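Local coordinates for protein PelD (Pseudomonas aeruginosa, PDB 4EU0) that binds the second messenger cyclic di-GMP as an effector in pellicle formation, this chain being its GAF and GGDEF-like portion without the transmembrane part, at residues Q244-R247 with I248-A251; Q158-D161 with I162-R166; A274-D277 with R278-G282. One frame throughout, in Å; residues are numbered along the deposited sequence.

From the N terminus the chain runs through helix 133-150 and a loop to contact 2, where residues 158-161 lead into helix 162-181, which packs on the four-stranded sheet of the GGDEF-like part. Contact 1 follows within helix 236-253, where one side chain reaches bound cyclic di-GMP. Contact 3 comes last, at the turn between strand 265-272 and helix 280-288. Each contact joins adjoining residues, so none closes a long loop, and the three lie in series without nesting or crossing. They do not touch: their centres are 25 to 30 Å apart. Contacts 2 and 3 shape helix starts; contact 1 joins helix to ligand.

Contact 1 (Q244-R247 with I248-A251); sequences QRLR and ILFA. With C2E (9,9'-[(2R,3R,3aS,5S,7aR,9R,10R,10aS,12S,14aR)-3,5,10,12-tetrahydroxy-5,12-dioxidooctahydro-2H,7H-difuro[3,2-d:3',2'-j][1,3,7,9,2,8]tetraoxadiphosphacyclododecine-2,9-diyl]bis(2-amino-1,9-dihydro-6H-purin-6-one)), chain B.
Leu-246 and Phe-250, one helical turn apart, share the straightest of the backbone bonds here: Phe-250 N donates to Leu-246 O at 2.8 Å with an N-H...O angle of 171°. Leu-249 N to Arg-245 O and Ala-251 N to Arg-247 O repeat the i to i+4 pattern of helix 236-253. The Ile-248 N-H is held more loosely, by weak bonds to both Gln-244 O and Arg-245 O.

The buried side of the helix carries Leu-246 and Phe-250. The edge of the Phe-250 ring meets a carbonyl oxygen of the previous turn, with CD2 3.1 Å from Leu-246 O and the oxygen in the ring plane. Further out the contacts are apolar: CE2 of Phe-250 lies 4.3 Å from CG of Leu-246, and Leu-246 CD1 is 4.5 Å from Leu-249 CD2. Leu-204, Leu-205 and Val-201 of helix 198-207 cover these side chains.

The polar side-chain interactions are mainly with cyclic di-GMP. Arg-245 leaves the helix with CG opposite its backbone N (chi1 -177°), and a bend at chi3 (73°) turns the guanidinium to the Hoogsteen edge of one guanine. There NE donates to C2E N7 at 2.9 Å and NH2 to C2E O6 at 2.7 Å, while CD comes within 3.3 Å of the phosphate oxygen O1P. NH2 also bonds Ser-208 O. Arg-247 points elsewhere, to a salt bridge with Glu-261.

Arg-210, Asp-213 and Thr-234 also bond the ligand. Arg-210 and Asp-213 have the RxxD spacing of the inhibitory site of GGDEF domains. The paired donors of Arg-245 match two nearby acceptors of guanine, which fixes the rotation of the guanidinium and probably favours guanine, with its N7 and O6 side by side.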
ATOM      1  N   GLN A 244      -7.800 -16.177 -13.536  1.00 15.19           N
ATOM      2  CA  GLN A 244      -7.488 -16.983 -14.714  1.00 16.75           C
ATOM      3  C   GLN A 244      -6.140 -17.682 -14.496  1.00 16.22           C
ATOM      4  O   GLN A 244      -5.985 -18.857 -14.842  1.00 16.07           O
ATOM      5  CB  GLN A 244      -7.491 -16.139 -16.002  1.00 18.27           C
ATOM      6  CG  GLN A 244      -7.396 -16.967 -17.295  1.00 22.92           C
ATOM      7  CD  GLN A 244      -7.407 -16.129 -18.566  1.00 27.18           C
ATOM      8  OE1 GLN A 244      -6.808 -15.055 -18.626  1.00 31.38           O
ATOM      9  NE2 GLN A 244      -8.070 -16.636 -19.601  1.00 31.85           N
ATOM     10  N   ARG A 245      -5.189 -16.968 -13.894  1.00 15.29           N
ATOM     11  CA  ARG A 245      -3.867 -17.550 -13.618  1.00 15.85           C
ATOM     12  C   ARG A 245      -3.970 -18.629 -12.544  1.00 15.00           C
ATOM     13  O   ARG A 245      -3.309 -19.673 -12.632  1.00 15.58           O
ATOM     14  CB  ARG A 245      -2.854 -16.478 -13.213  1.00 15.81           C
ATOM     15  CG  ARG A 245      -1.443 -17.031 -12.974  1.00 15.80           C
ATOM     16  CD  ARG A 245      -0.425 -15.951 -12.623  1.00 16.81           C
ATOM     17  NE  ARG A 245      -0.573 -15.400 -11.270  1.00 14.27           N
ATOM     18  CZ  ARG A 245      -0.065 -15.940 -10.159  1.00 14.76           C
ATOM     19  NH1 ARG A 245       0.597 -17.096 -10.199  1.00 15.17           N
ATOM     20  NH2 ARG A 245      -0.229 -15.323  -8.991  1.00 14.27           N
ATOM     21  N   LEU A 246      -4.795 -18.369 -11.528  1.00 14.29           N
ATOM     22  CA  LEU A 246      -5.051 -19.346 -10.476  1.00 13.94           C
ATOM     23  C   LEU A 246      -5.667 -20.626 -11.009  1.00 13.94           C
ATOM     24  O   LEU A 246      -5.283 -21.716 -10.600  1.00 13.62           O
ATOM     25  CB  LEU A 246      -5.983 -18.769  -9.414  1.00 14.06           C
ATOM     26  CG  LEU A 246      -5.468 -18.529  -8.006  1.00 17.50           C
ATOM     27  CD1 LEU A 246      -4.017 -18.032  -7.945  1.00 18.68           C
ATOM     28  CD2 LEU A 246      -6.418 -17.618  -7.238  1.00 15.62           C
ATOM     29  N   ARG A 247      -6.638 -20.501 -11.909  1.00 13.72           N
ATOM     30  CA  ARG A 247      -7.265 -21.694 -12.468  1.00 14.14           C
ATOM     31  C   ARG A 247      -6.262 -22.581 -13.210  1.00 15.00           C
ATOM     32  O   ARG A 247      -6.355 -23.800 -13.139  1.00 15.30           O
ATOM     33  CB  ARG A 247      -8.480 -21.329 -13.331  1.00 14.79           C
ATOM     34  CG  ARG A 247      -9.560 -20.643 -12.498  1.00 15.53           C
ATOM     35  CD  ARG A 247     -10.924 -20.760 -13.131  1.00 17.32           C
ATOM     36  NE  ARG A 247     -11.965 -20.084 -12.356  1.00 17.34           N
ATOM     37  CZ  ARG A 247     -12.766 -20.682 -11.479  1.00 17.77           C
ATOM     38  NH1 ARG A 247     -12.652 -21.985 -11.246  1.00 17.41           N
ATOM     39  NH2 ARG A 247     -13.696 -19.973 -10.843  1.00 16.08           N
ATOM     40  N   ILE A 248      -5.287 -21.962 -13.875  1.00 14.84           N
ATOM     41  CA  ILE A 248      -4.259 -22.700 -14.618  1.00 16.74           C
ATOM     42  C   ILE A 248      -3.376 -23.457 -13.628  1.00 15.86           C
ATOM     43  O   ILE A 248      -3.060 -24.630 -13.839  1.00 16.68           O
ATOM     44  CB  ILE A 248      -3.416 -21.769 -15.524  1.00 17.12           C
ATOM     45  CG1 ILE A 248      -4.266 -21.256 -16.697  1.00 19.14           C
ATOM     46  CG2 ILE A 248      -2.155 -22.494 -16.054  1.00 19.44           C
ATOM     47  CD1 ILE A 248      -3.646 -20.087 -17.446  1.00 20.96           C
ATOM     48  N   LEU A 249      -3.011 -22.777 -12.542  1.00 15.37           N
ATOM     49  CA  LEU A 249      -2.196 -23.359 -11.477  1.00 15.20           C
ATOM     50  C   LEU A 249      -2.923 -24.532 -10.809  1.00 14.66           C
ATOM     51  O   LEU A 249      -2.339 -25.585 -10.603  1.00 14.21           O
ATOM     52  CB  LEU A 249      -1.829 -22.267 -10.463  1.00 15.64           C
ATOM     53  CG  LEU A 249      -1.065 -22.572  -9.184  1.00 18.11           C
ATOM     54  CD1 LEU A 249       0.323 -23.102  -9.461  1.00 19.49           C
ATOM     55  CD2 LEU A 249      -0.986 -21.298  -8.379  1.00 19.79           C
ATOM     56  N   PHE A 250      -4.198 -24.335 -10.472  1.00 13.33           N
ATOM     57  CA  PHE A 250      -5.033 -25.399  -9.899  1.00 13.55           C
ATOM     58  C   PHE A 250      -5.180 -26.586 -10.836  1.00 13.58           C
ATOM     59  O   PHE A 250      -5.212 -27.738 -10.381  1.00 13.45           O
ATOM     60  CB  PHE A 250      -6.425 -24.872  -9.571  1.00 12.85           C
ATOM     61  CG  PHE A 250      -6.557 -24.309  -8.188  1.00 15.39           C
ATOM     62  CD1 PHE A 250      -7.174 -25.048  -7.183  1.00 17.68           C
ATOM     63  CD2 PHE A 250      -6.091 -23.033  -7.894  1.00 18.11           C
ATOM     64  CE1 PHE A 250      -7.322 -24.518  -5.898  1.00 19.00           C
ATOM     65  CE2 PHE A 250      -6.222 -22.493  -6.616  1.00 18.03           C
ATOM     66  CZ  PHE A 250      -6.845 -23.231  -5.613  1.00 18.98           C
ATOM     67  N   ALA A 251      -5.301 -26.320 -12.137  1.00 13.84           N
ATOM     68  CA  ALA A 251      -5.395 -27.405 -13.120  1.00 15.10           C
ATOM     69  C   ALA A 251      -4.111 -28.225 -13.142  1.00 16.16           C
ATOM     70  O   ALA A 251      -4.165 -29.444 -13.236  1.00 17.03           O
ATOM     71  CB  ALA A 251      -5.709 -26.871 -14.520  1.00 15.77           C
TER
HETATM   72  P1  C2E B 501      -0.141 -13.304 -16.276  1.00 28.65           P
HETATM   73  O2P C2E B 501      -0.968 -14.119 -17.248  1.00 28.87           O
HETATM   74  O1P C2E B 501       0.578 -14.007 -15.154  1.00 27.20           O
HETATM   75  O5' C2E B 501      -1.050 -12.152 -15.647  1.00 25.65           O
HETATM   76  C5' C2E B 501      -1.902 -11.333 -16.446  1.00 25.71           C
HETATM   77  C4' C2E B 501      -2.453 -10.167 -15.633  1.00 24.66           C
HETATM   78  O4' C2E B 501      -3.388 -10.644 -14.651  1.00 22.09           O
HETATM   79  C3' C2E B 501      -1.414  -9.366 -14.855  1.00 24.91           C
HETATM   80  O3' C2E B 501      -0.819  -8.289 -15.588  1.00 27.33           O
HETATM   81  C2' C2E B 501      -2.227  -8.823 -13.708  1.00 22.79           C
HETATM   82  O2' C2E B 501      -2.990  -7.706 -14.175  1.00 24.25           O
HETATM   83  C1' C2E B 501      -3.189  -9.955 -13.418  1.00 19.87           C
HETATM   84  N9  C2E B 501      -2.613 -10.887 -12.407  1.00 17.22           N
HETATM   85  C8  C2E B 501      -2.207 -12.150 -12.627  1.00 16.12           C
HETATM   86  N7  C2E B 501      -1.744 -12.721 -11.484  1.00 15.90           N
HETATM   87  C5  C2E B 501      -1.874 -11.795 -10.516  1.00 15.74           C
HETATM   88  C6  C2E B 501      -1.573 -11.723  -9.079  1.00 14.98           C
HETATM   89  O6  C2E B 501      -1.045 -12.794  -8.449  1.00 14.72           O
HETATM   90  N1  C2E B 501      -1.844 -10.574  -8.418  1.00 16.45           N
HETATM   91  C2  C2E B 501      -2.361  -9.475  -9.031  1.00 16.16           C
HETATM   92  N2  C2E B 501      -2.585  -8.372  -8.283  1.00 17.22           N
HETATM   93  N3  C2E B 501      -2.661  -9.473 -10.361  1.00 16.43           N
HETATM   94  C4  C2E B 501      -2.439 -10.580 -11.127  1.00 16.12           C
HETATM   95  P11 C2E B 501       0.660  -7.782 -15.198  1.00 28.16           P
HETATM   96  O21 C2E B 501       0.995  -6.554 -16.030  1.00 29.01           O
HETATM   97  O11 C2E B 501       0.853  -7.711 -13.697  1.00 27.12           O
HETATM   98  O5A C2E B 501       1.571  -8.974 -15.764  1.00 28.18           O
HETATM   99  C5A C2E B 501       1.522  -9.332 -17.144  1.00 28.42           C
HETATM  100  C4A C2E B 501       2.383 -10.561 -17.354  1.00 28.58           C
HETATM  101  O4A C2E B 501       3.712 -10.327 -16.887  1.00 27.99           O
HETATM  102  C3A C2E B 501       1.906 -11.735 -16.524  1.00 28.38           C
HETATM  103  O3A C2E B 501       0.903 -12.484 -17.178  1.00 28.48           O
HETATM  104  C2A C2E B 501       3.152 -12.554 -16.307  1.00 29.12           C
HETATM  105  O2A C2E B 501       3.436 -13.347 -17.468  1.00 30.25           O
HETATM  106  C1A C2E B 501       4.195 -11.466 -16.169  1.00 28.26           C
HETATM  107  N91 C2E B 501       4.395 -11.139 -14.730  1.00 27.82           N
HETATM  108  C81 C2E B 501       3.969 -10.042 -14.077  1.00 27.76           C
HETATM  109  N71 C2E B 501       4.343 -10.066 -12.771  1.00 27.60           N
HETATM  110  C51 C2E B 501       5.026 -11.211 -12.575  1.00 28.34           C
HETATM  111  C61 C2E B 501       5.710 -11.877 -11.440  1.00 28.75           C
HETATM  112  O61 C2E B 501       5.742 -11.313 -10.205  1.00 31.29           O
HETATM  113  N11 C2E B 501       6.303 -13.071 -11.663  1.00 30.07           N
HETATM  114  C21 C2E B 501       6.290 -13.666 -12.884  1.00 29.28           C
HETATM  115  N21 C2E B 501       6.908 -14.864 -13.035  1.00 31.12           N
HETATM  116  N31 C2E B 501       5.687 -13.106 -13.965  1.00 29.63           N
HETATM  117  C41 C2E B 501       5.055 -11.909 -13.869  1.00 27.93           C

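Contact 2 (Q158-D161 with I162-R166)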
ATOM      1  N   GLN A 158       4.614  -5.016  18.230  1.00 34.49           N
ATOM      2  CA  GLN A 158       3.181  -5.325  18.172  1.00 33.30           C
ATOM      3  C   GLN A 158       2.967  -6.839  18.305  1.00 32.76           C
ATOM      4  O   GLN A 158       3.783  -7.637  17.821  1.00 32.61           O
ATOM      5  CB  GLN A 158       2.549  -4.745  16.884  1.00 31.28           C
ATOM      6  CG  GLN A 158       2.677  -3.203  16.784  1.00 33.08           C
ATOM      7  CD  GLN A 158       2.042  -2.571  15.550  1.00 34.02           C
ATOM      8  OE1 GLN A 158       0.863  -2.778  15.258  1.00 34.63           O
ATOM      9  NE2 GLN A 158       2.820  -1.763  14.840  1.00 35.40           N
ATOM     10  N   LEU A 159       1.886  -7.231  18.985  1.00 32.52           N
ATOM     11  CA  LEU A 159       1.575  -8.643  19.218  1.00 32.46           C
ATOM     12  C   LEU A 159       1.176  -9.442  17.981  1.00 30.19           C
ATOM     13  O   LEU A 159       1.534 -10.616  17.849  1.00 29.88           O
ATOM     14  CB  LEU A 159       0.468  -8.790  20.267  1.00 34.20           C
ATOM     15  CG  LEU A 159       0.834  -8.518  21.721  1.00 36.48           C
ATOM     16  CD1 LEU A 159      -0.428  -8.331  22.550  1.00 38.69           C
ATOM     17  CD2 LEU A 159       1.699  -9.645  22.286  1.00 38.63           C
ATOM     18  N   ALA A 160       0.411  -8.823  17.091  1.00 28.92           N
ATOM     19  CA  ALA A 160      -0.087  -9.538  15.916  1.00 27.28           C
ATOM     20  C   ALA A 160       1.064 -10.091  15.072  1.00 26.97           C
ATOM     21  O   ALA A 160       2.115  -9.460  14.962  1.00 27.22           O
ATOM     22  CB  ALA A 160      -0.977  -8.629  15.070  1.00 26.24           C
ATOM     23  N   ASP A 161       0.863 -11.274  14.491  1.00 26.59           N
ATOM     24  CA  ASP A 161       1.820 -11.844  13.538  1.00 26.63           C
ATOM     25  C   ASP A 161       2.166 -10.827  12.447  1.00 24.93           C
ATOM     26  O   ASP A 161       1.340  -9.983  12.094  1.00 23.15           O
ATOM     27  CB  ASP A 161       1.244 -13.109  12.895  1.00 26.73           C
ATOM     28  CG  ASP A 161       2.274 -13.878  12.075  1.00 29.02           C
ATOM     29  OD1 ASP A 161       3.135 -14.557  12.679  1.00 35.64           O
ATOM     30  OD2 ASP A 161       2.219 -13.814  10.828  1.00 31.20           O
ATOM     31  N   ILE A 162       3.388 -10.906  11.924  1.00 25.02           N
ATOM     32  CA  ILE A 162       3.811 -10.024  10.828  1.00 23.87           C
ATOM     33  C   ILE A 162       2.824 -10.041   9.647  1.00 21.98           C
ATOM     34  O   ILE A 162       2.460  -8.991   9.132  1.00 20.47           O
ATOM     35  CB  ILE A 162       5.275 -10.307  10.362  1.00 25.03           C
ATOM     36  CG1 ILE A 162       5.655  -9.407   9.170  1.00 24.31           C
ATOM     37  CG2 ILE A 162       5.489 -11.800  10.052  1.00 26.22           C
ATOM     38  CD1 ILE A 162       7.166  -9.279   8.931  1.00 28.49           C
ATOM     39  N   ASP A 163       2.365 -11.225   9.250  1.00 21.49           N
ATOM     40  CA  ASP A 163       1.435 -11.314   8.121  1.00 19.84           C
ATOM     41  C   ASP A 163       0.124 -10.581   8.408  1.00 18.49           C
ATOM     42  O   ASP A 163      -0.426  -9.933   7.520  1.00 17.17           O
ATOM     43  CB  ASP A 163       1.179 -12.772   7.710  1.00 20.77           C
ATOM     44  CG  ASP A 163       2.446 -13.489   7.283  1.00 24.64           C
ATOM     45  OD1 ASP A 163       3.305 -12.862   6.623  1.00 29.02           O
ATOM     46  OD2 ASP A 163       2.597 -14.685   7.630  1.00 30.64           O
ATOM     47  N   ALA A 164      -0.351 -10.656   9.653  1.00 18.03           N
ATOM     48  CA  ALA A 164      -1.562  -9.938  10.050  1.00 17.31           C
ATOM     49  C   ALA A 164      -1.347  -8.417  10.060  1.00 16.64           C
ATOM     50  O   ALA A 164      -2.201  -7.670   9.603  1.00 15.33           O
ATOM     51  CB  ALA A 164      -2.081 -10.432  11.403  1.00 18.08           C
ATOM     52  N   GLN A 165      -0.203  -7.966  10.565  1.00 17.02           N
ATOM     53  CA  GLN A 165       0.102  -6.536  10.559  1.00 16.93           C
ATOM     54  C   GLN A 165       0.205  -5.987   9.139  1.00 15.37           C
ATOM     55  O   GLN A 165      -0.333  -4.919   8.829  1.00 14.85           O
ATOM     56  CB  GLN A 165       1.402  -6.256  11.310  1.00 18.32           C
ATOM     57  CG  GLN A 165       1.414  -6.701  12.738  1.00 20.14           C
ATOM     58  CD  GLN A 165       2.651  -6.204  13.431  1.00 21.73           C
ATOM     59  OE1 GLN A 165       3.049  -5.053  13.238  1.00 22.34           O
ATOM     60  NE2 GLN A 165       3.279  -7.060  14.227  1.00 22.77           N
ATOM     61  N   ARG A 166       0.899  -6.725   8.275  1.00 14.79           N
ATOM     62  CA  ARG A 166       1.093  -6.312   6.896  1.00 13.55           C
ATOM     63  C   ARG A 166      -0.251  -6.240   6.166  1.00 12.38           C
ATOM     64  O   ARG A 166      -0.520  -5.278   5.449  1.00 12.60           O
ATOM     65  CB  ARG A 166       2.019  -7.282   6.169  1.00 14.01           C
ATOM     66  CG  ARG A 166       2.449  -6.800   4.783  1.00 16.10           C
ATOM     67  CD  ARG A 166       3.169  -7.888   4.008  1.00 19.37           C
ATOM     68  NE  ARG A 166       4.523  -8.145   4.500  1.00 21.67           N
ATOM     69  CZ  ARG A 166       4.886  -9.229   5.182  1.00 25.31           C
ATOM     70  NH1 ARG A 166       3.999 -10.171   5.479  1.00 26.36           N
ATOM     71  NH2 ARG A 166       6.145  -9.370   5.569  1.00 27.10           N
TER
HETATM   72  O   HOH W   1       5.198 -13.026  13.113  1.00 22.24           O
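Gln-165 folds back over Gln-158, Ala-160 and Asp-161 from the first turn of helix 162-181. Its CG stands beside the backbone N (chi1 -58°), which turns the chain toward the preceding loop. CB sits near Asp-161 O, the oxygen that accepts from Gln-165 N. Gln-165 CG comes within 3.3 Å of Asp-161 O and packs 3.9 Å from Ala-160 CB. At the tip NE2 donates to Ala-160 O at 2.8 Å, the oxygen lying close to the amide plane, and also bonds Arg-155 O. OE1 merely packs against the other amide, Gln-165 OE1 lying 3.5 Å from Gln-158 CD. The two glutamine amide planes are 34° apart.

Asp-161 is the N-cap. Its OD2 accepts from Asp-163 N at 3.0 Å, the donor lying above the carboxylate plane, and a water donates to OD1 at 2.6 Å while accepting from Ile-162 N. OD2 is also 3.3 Å from Asp-163 OD2, a like-charge approach that the helix N terminus would probably ease. Asp-163 OD1 turns its anti lone pair to a salt bridge with Arg-166 NH1.

The cap thus ends the loop that follows helix 133-150. Behind it the helix rests on strand 214-219, an outermost strand, within this chain, of the four-stranded sheet, with Ala-164 against Leu-216 and Arg-166 against Val-214.

Contact 3 (A274-D277 with R278-G282)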
ATOM      1  N   ALA A 274     -14.793   3.801  -3.970  1.00 34.76           N
ATOM      2  CA  ALA A 274     -15.312   4.982  -3.276  1.00 36.58           C
ATOM      3  C   ALA A 274     -16.829   5.141  -3.436  1.00 38.66           C
ATOM      4  O   ALA A 274     -17.443   6.008  -2.806  1.00 40.48           O
ATOM      5  CB  ALA A 274     -14.585   6.229  -3.758  1.00 36.71           C
ATOM      6  N   GLY A 275     -17.421   4.297  -4.279  1.00 39.19           N
ATOM      7  CA  GLY A 275     -18.872   4.228  -4.438  1.00 40.94           C
ATOM      8  C   GLY A 275     -19.545   3.312  -3.426  1.00 41.05           C
ATOM      9  O   GLY A 275     -20.643   3.616  -2.954  1.00 42.81           O
ATOM     10  N   ASN A 276     -18.889   2.194  -3.094  1.00 39.37           N
ATOM     11  CA  ASN A 276     -19.402   1.240  -2.098  1.00 39.25           C
ATOM     12  C   ASN A 276     -19.778   1.912  -0.781  1.00 39.44           C
ATOM     13  O   ASN A 276     -19.059   2.790  -0.307  1.00 39.20           O
ATOM     14  CB  ASN A 276     -18.386   0.122  -1.825  1.00 37.63           C
ATOM     15  CG  ASN A 276     -18.433  -0.986  -2.864  1.00 38.80           C
ATOM     16  OD1 ASN A 276     -18.642  -2.160  -2.531  1.00 39.21           O
ATOM     17  ND2 ASN A 276     -18.236  -0.621  -4.128  1.00 38.69           N
ATOM     18  N   ASP A 277     -20.905   1.500  -0.203  1.00 40.12           N
ATOM     19  CA  ASP A 277     -21.360   2.019   1.092  1.00 40.64           C
ATOM     20  C   ASP A 277     -20.352   1.703   2.204  1.00 38.56           C
ATOM     21  O   ASP A 277     -19.568   0.762   2.085  1.00 36.74           O
ATOM     22  CB  ASP A 277     -22.788   1.523   1.397  1.00 42.98           C
ATOM     23  CG  ASP A 277     -22.938   0.933   2.790  1.00 43.97           C
ATOM     24  OD1 ASP A 277     -23.443   1.637   3.697  1.00 46.57           O
ATOM     25  OD2 ASP A 277     -22.557  -0.243   2.972  1.00 43.88           O
ATOM     26  N   ARG A 278     -20.358   2.505   3.267  1.00 38.49           N
ATOM     27  CA  ARG A 278     -19.357   2.372   4.330  1.00 36.64           C
ATOM     28  C   ARG A 278     -19.456   1.074   5.148  1.00 35.38           C
ATOM     29  O   ARG A 278     -18.492   0.673   5.801  1.00 34.55           O
ATOM     30  CB  ARG A 278     -19.342   3.620   5.226  1.00 38.24           C
ATOM     31  CG  ARG A 278     -18.380   4.696   4.715  1.00 38.60           C
ATOM     32  CD  ARG A 278     -18.404   5.982   5.532  1.00 42.22           C
ATOM     33  NE  ARG A 278     -18.195   5.768   6.965  1.00 44.66           N
ATOM     34  CZ  ARG A 278     -17.011   5.629   7.560  1.00 43.92           C
ATOM     35  NH1 ARG A 278     -15.878   5.664   6.860  1.00 41.71           N
ATOM     36  NH2 ARG A 278     -16.965   5.443   8.872  1.00 44.57           N
ATOM     37  N   GLN A 279     -20.604   0.407   5.077  1.00 35.14           N
ATOM     38  CA  GLN A 279     -20.837  -0.830   5.823  1.00 34.11           C
ATOM     39  C   GLN A 279     -20.527  -2.088   5.006  1.00 31.38           C
ATOM     40  O   GLN A 279     -20.602  -3.205   5.522  1.00 30.74           O
ATOM     41  CB  GLN A 279     -22.284  -0.877   6.320  1.00 37.08           C
ATOM     42  CG  GLN A 279     -22.688   0.337   7.147  1.00 40.59           C
ATOM     43  CD  GLN A 279     -22.047   0.374   8.533  1.00 43.31           C
ATOM     44  OE1 GLN A 279     -21.452  -0.604   8.993  1.00 44.10           O
ATOM     45  NE2 GLN A 279     -22.183   1.511   9.210  1.00 46.18           N
ATOM     46  N   ALA A 280     -20.172  -1.895   3.740  1.00 28.73           N
ATOM     47  CA  ALA A 280     -20.078  -2.998   2.782  1.00 26.54           C
ATOM     48  C   ALA A 280     -18.945  -3.973   3.099  1.00 24.04           C
ATOM     49  O   ALA A 280     -19.132  -5.191   3.056  1.00 23.04           O
ATOM     50  CB  ALA A 280     -19.946  -2.455   1.363  1.00 26.25           C
ATOM     51  N   LEU A 281     -17.773  -3.434   3.429  1.00 22.21           N
ATOM     52  CA  LEU A 281     -16.622  -4.281   3.733  1.00 20.22           C
ATOM     53  C   LEU A 281     -16.877  -5.141   4.973  1.00 20.74           C
ATOM     54  O   LEU A 281     -16.494  -6.310   5.015  1.00 19.15           O
ATOM     55  CB  LEU A 281     -15.360  -3.434   3.889  1.00 19.40           C
ATOM     56  CG  LEU A 281     -14.063  -4.193   4.174  1.00 18.16           C
ATOM     57  CD1 LEU A 281     -13.752  -5.212   3.081  1.00 17.65           C
ATOM     58  CD2 LEU A 281     -12.910  -3.206   4.334  1.00 17.27           C
ATOM     59  N   GLY A 282     -17.534  -4.548   5.970  1.00 22.14           N
ATOM     60  CA  GLY A 282     -17.953  -5.266   7.172  1.00 23.64           C
ATOM     61  C   GLY A 282     -18.897  -6.416   6.872  1.00 23.82           C
ATOM     62  O   GLY A 282     -18.716  -7.517   7.372  1.00 23.73           O
TER
HETATM   63  O   HOH W   2     -16.954  -0.333   3.144  1.00  9.78           O
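Asp-277 and Gln-279 meet through the carboxylate: OD2 accepts from Gln-279 N at 2.9 Å, closing an Asx turn. The bond is bent, 130° at the hydrogen, and its donor stands well above the carboxylate plane. OD2 also approaches Ala-280 N, but at a poor angle; that N-H goes instead to Asp-277 O at 3.2 Å, the bond that closes the type I turn from Asp-277 to Ala-280. With chi1 at 131°, clear of any staggered position, the side chain of Asp-277 curls over the turn. Ala-280 CB lies 3.3 Å from Asp-277 O, and Asn-276 OD1 comes to 4.1 Å from Ala-280 CB. A water also donates to Asp-277 O at 3.0 Å and accepts from Leu-281 N, with a weak bond to Arg-278 O.

Further out, Tyr-270 of strand 265-272 touches Asn-276, Ala-280 and Leu-281, so the turn packs beside the strand that precedes it.

Asp-277 therefore serves two N-H groups at the start of helix 280-288, that of Gln-279 with its carboxylate and that of Ala-280 with its carbonyl, and the water takes a third, that of Leu-281. A negative carboxylate at the N-terminal end probably also interacts favourably with the helix dipole.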